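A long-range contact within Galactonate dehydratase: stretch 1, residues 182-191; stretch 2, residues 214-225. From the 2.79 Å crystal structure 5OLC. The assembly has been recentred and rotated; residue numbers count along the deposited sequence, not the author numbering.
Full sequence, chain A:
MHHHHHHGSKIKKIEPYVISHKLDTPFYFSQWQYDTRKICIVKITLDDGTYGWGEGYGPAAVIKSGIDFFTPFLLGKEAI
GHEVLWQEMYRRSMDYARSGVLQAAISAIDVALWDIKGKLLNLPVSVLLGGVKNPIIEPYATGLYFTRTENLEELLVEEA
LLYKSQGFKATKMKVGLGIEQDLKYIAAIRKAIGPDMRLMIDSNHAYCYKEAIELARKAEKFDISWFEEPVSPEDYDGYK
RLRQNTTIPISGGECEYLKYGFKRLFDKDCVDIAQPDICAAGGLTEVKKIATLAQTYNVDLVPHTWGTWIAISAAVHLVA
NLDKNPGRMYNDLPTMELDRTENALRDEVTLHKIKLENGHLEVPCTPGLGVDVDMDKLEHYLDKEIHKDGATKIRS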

# COMPACT_ATOMS: atom_id res chain seq x y z
N ASP A 182 -13.98 36.82 3.06
CA ASP A 182 -13.91 36.09 4.32
C ASP A 182 -12.75 36.58 5.15
O ASP A 182 -12.98 37.00 6.28
CB ASP A 182 -13.81 34.57 4.07
CG ASP A 182 -15.04 33.95 3.42
OD1 ASP A 182 -16.09 34.62 3.37
OD2 ASP A 182 -14.95 32.79 3.00
N LEU A 183 -11.52 36.60 4.59
CA LEU A 183 -10.30 37.09 5.25
C LEU A 183 -10.48 38.52 5.81
O LEU A 183 -9.87 38.86 6.82
CB LEU A 183 -9.11 37.04 4.29
N LYS A 184 -11.34 39.32 5.15
CA LYS A 184 -11.69 40.69 5.54
C LYS A 184 -12.59 40.65 6.80
O LYS A 184 -12.39 41.44 7.72
CB LYS A 184 -12.40 41.38 4.36
CG LYS A 184 -13.00 42.76 4.63
CD LYS A 184 -14.19 42.98 3.71
CE LYS A 184 -14.86 44.32 3.88
NZ LYS A 184 -16.22 44.32 3.27
N TYR A 185 -13.56 39.70 6.83
CA TYR A 185 -14.51 39.53 7.93
C TYR A 185 -13.93 38.78 9.13
O TYR A 185 -14.23 39.15 10.27
CB TYR A 185 -15.82 38.88 7.43
CG TYR A 185 -16.66 39.75 6.50
CD1 TYR A 185 -16.46 41.12 6.41
CD2 TYR A 185 -17.70 39.19 5.76
CE1 TYR A 185 -17.24 41.92 5.57
CE2 TYR A 185 -18.50 39.98 4.93
CZ TYR A 185 -18.27 41.34 4.83
OH TYR A 185 -19.05 42.11 4.01
N ILE A 186 -13.10 37.73 8.89
CA ILE A 186 -12.41 36.94 9.93
C ILE A 186 -11.49 37.87 10.73
O ILE A 186 -11.42 37.76 11.95
CB ILE A 186 -11.66 35.69 9.36
CG1 ILE A 186 -12.64 34.72 8.66
CG2 ILE A 186 -10.87 34.95 10.45
CD1 ILE A 186 -12.03 33.85 7.56
N ALA A 187 -10.84 38.82 10.03
CA ALA A 187 -9.98 39.84 10.63
C ALA A 187 -10.78 40.75 11.56
O ALA A 187 -10.31 41.06 12.65
CB ALA A 187 -9.31 40.66 9.54
N ALA A 188 -12.00 41.14 11.12
CA ALA A 188 -12.92 42.03 11.85
C ALA A 188 -13.45 41.40 13.13
O ALA A 188 -13.45 42.07 14.17
CB ALA A 188 -14.06 42.45 10.95
N ILE A 189 -13.91 40.13 13.05
CA ILE A 189 -14.46 39.40 14.20
C ILE A 189 -13.37 39.12 15.24
O ILE A 189 -13.62 39.35 16.42
CB ILE A 189 -15.27 38.14 13.78
CG1 ILE A 189 -15.93 37.44 14.98
CG2 ILE A 189 -14.44 37.18 12.94
CD1 ILE A 189 -17.04 36.46 14.62
N ARG A 190 -12.15 38.72 14.80
CA ARG A 190 -11.01 38.45 15.68
C ARG A 190 -10.60 39.73 16.42
O ARG A 190 -10.27 39.66 17.61
CB ARG A 190 -9.83 37.86 14.90
N LYS A 191 -10.68 40.90 15.74
CA LYS A 191 -10.38 42.22 16.31
C LYS A 191 -11.37 42.57 17.43
O LYS A 191 -10.97 43.12 18.46
CB LYS A 191 -10.42 43.28 15.21
CG LYS A 191 -9.17 44.15 15.15
CD LYS A 191 -9.06 44.94 13.84
CE LYS A 191 -9.90 46.20 13.78
NZ LYS A 191 -9.31 47.30 14.60
N GLU A 214 -6.04 28.32 0.25
CA GLU A 214 -5.85 29.76 0.06
C GLU A 214 -6.40 30.48 1.31
O GLU A 214 -5.70 31.30 1.90
CB GLU A 214 -6.57 30.25 -1.22
CG GLU A 214 -6.07 31.59 -1.72
CD GLU A 214 -6.55 32.03 -3.09
OE1 GLU A 214 -7.74 31.80 -3.42
OE2 GLU A 214 -5.73 32.62 -3.83
N LEU A 215 -7.62 30.08 1.74
CA LEU A 215 -8.30 30.62 2.91
C LEU A 215 -7.62 30.18 4.19
O LEU A 215 -7.43 31.02 5.08
CB LEU A 215 -9.79 30.22 2.91
CG LEU A 215 -10.64 30.53 4.16
CD1 LEU A 215 -10.77 32.02 4.42
CD2 LEU A 215 -12.02 29.93 4.01
N ALA A 216 -7.27 28.88 4.30
CA ALA A 216 -6.60 28.30 5.46
C ALA A 216 -5.27 29.01 5.76
O ALA A 216 -5.15 29.61 6.82
CB ALA A 216 -6.38 26.81 5.24
N ARG A 217 -4.33 29.02 4.79
CA ARG A 217 -3.01 29.66 4.89
C ARG A 217 -3.08 31.15 5.28
O ARG A 217 -2.26 31.62 6.06
CB ARG A 217 -2.22 29.52 3.58
CG ARG A 217 -1.65 28.14 3.31
CD ARG A 217 -0.67 28.16 2.16
NE ARG A 217 -0.11 26.84 1.88
CZ ARG A 217 -0.34 26.15 0.77
NH1 ARG A 217 -1.11 26.65 -0.19
NH2 ARG A 217 0.22 24.95 0.60
N LYS A 218 -4.06 31.87 4.72
CA LYS A 218 -4.27 33.29 4.98
C LYS A 218 -4.93 33.56 6.34
O LYS A 218 -4.57 34.54 6.99
CB LYS A 218 -5.05 33.95 3.83
N ALA A 219 -5.87 32.69 6.77
CA ALA A 219 -6.60 32.83 8.03
C ALA A 219 -5.88 32.27 9.28
O ALA A 219 -6.36 32.49 10.40
CB ALA A 219 -7.99 32.20 7.91
N GLU A 220 -4.74 31.58 9.08
CA GLU A 220 -3.93 30.99 10.15
C GLU A 220 -3.55 32.01 11.24
O GLU A 220 -3.68 31.71 12.44
CB GLU A 220 -2.67 30.34 9.57
CG GLU A 220 -2.88 28.91 9.09
CD GLU A 220 -1.66 28.14 8.64
OE1 GLU A 220 -0.55 28.72 8.60
OE2 GLU A 220 -1.81 26.94 8.33
N LYS A 221 -3.14 33.24 10.81
CA LYS A 221 -2.75 34.38 11.66
C LYS A 221 -3.83 34.84 12.66
O LYS A 221 -3.50 35.51 13.63
CB LYS A 221 -2.25 35.57 10.82
CG LYS A 221 -3.13 35.93 9.63
CD LYS A 221 -2.74 37.27 9.03
CE LYS A 221 -3.32 37.48 7.65
NZ LYS A 221 -3.53 38.92 7.35
N PHE A 222 -5.09 34.47 12.42
CA PHE A 222 -6.23 34.85 13.27
C PHE A 222 -6.61 33.78 14.31
O PHE A 222 -7.69 33.87 14.90
CB PHE A 222 -7.43 35.25 12.39
CG PHE A 222 -7.10 36.27 11.33
CD1 PHE A 222 -6.85 37.60 11.66
CD2 PHE A 222 -7.01 35.90 9.99
CE1 PHE A 222 -6.52 38.54 10.68
CE2 PHE A 222 -6.68 36.85 9.01
CZ PHE A 222 -6.45 38.16 9.36
N ASP A 223 -5.69 32.81 14.57
CA ASP A 223 -5.85 31.69 15.52
C ASP A 223 -7.22 31.01 15.38
O ASP A 223 -8.14 31.24 16.18
CB ASP A 223 -5.57 32.14 16.98
CG ASP A 223 -5.78 31.06 18.04
OD1 ASP A 223 -4.96 30.11 18.09
OD2 ASP A 223 -6.76 31.17 18.82
N ILE A 224 -7.36 30.20 14.32
CA ILE A 224 -8.62 29.49 14.08
C ILE A 224 -8.57 28.12 14.75
O ILE A 224 -7.65 27.34 14.49
CB ILE A 224 -9.03 29.45 12.58
CG1 ILE A 224 -9.04 30.87 11.95
CG2 ILE A 224 -10.36 28.71 12.37
CD1 ILE A 224 -9.83 32.01 12.72
N SER A 225 -9.55 27.87 15.64
CA SER A 225 -9.66 26.62 16.39
C SER A 225 -9.92 25.41 15.49
O SER A 225 -9.36 24.34 15.76
CB SER A 225 -10.68 26.74 17.51
OG SER A 225 -10.23 27.71 18.44

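The contact is a small apolar packing of helix 182-191 against helix 214-219 and the residues up to Ile224, with no hydrogen bond across it among the modelled atoms. Together the two stretches bury 360 Å², and the axes of helices 182-191 and 214-219 approach to 10.5 Å with 32° between their N-to-C directions, so the helices run broadly the same way.

Ile186 and Phe222 have the most area covered by the other stretch, 69 and 91 Å² respectively. The CA-to-CB bond of Ile186 points toward stretch 2, and its two branches divide Leu215 from Phe222 and Ile224. With chi1 at -61° (m) and chi2 at 154° (t), Ile186 CD1 lies 3.8 Å from Leu215 CD1, while Ile186 CG2 lies 4.0 Å from Phe222 CB and 3.9 Å from Ile224 CD1. Ala219 CB lies between the branches, 4.4 Å from Ile186 CD1 and 4.7 Å from Ile186 CG2. A beta-branched aliphatic residue suits this buried position because it can fill space in both directions at once. Ala219 brings only a methyl group to its place, where the helices come close: its CA is 6.3 Å from Leu183 CA.

Phe222 lies three residues on from Ala219, and its chi1 of -51° (m) lays the ring against stretch 1. One face receives the backbone of Ala187, whose CA sits 4.2 Å from the ring centroid and 29° off the normal, an off-centre CH-pi contact; Ala187 CB reaches Phe222 CE1 at 3.7 Å.

At the other end, Asp182 CB packs 4.0 Å from Leu215 CD1, while both carboxylate oxygens are hydrogen-bonded elsewhere in the structure. Arg190 CB lies 4.3 Å from Phe222 CB, but Arg190, like Leu183, is modelled only to CB, so the contribution of their outer atoms cannot be assessed.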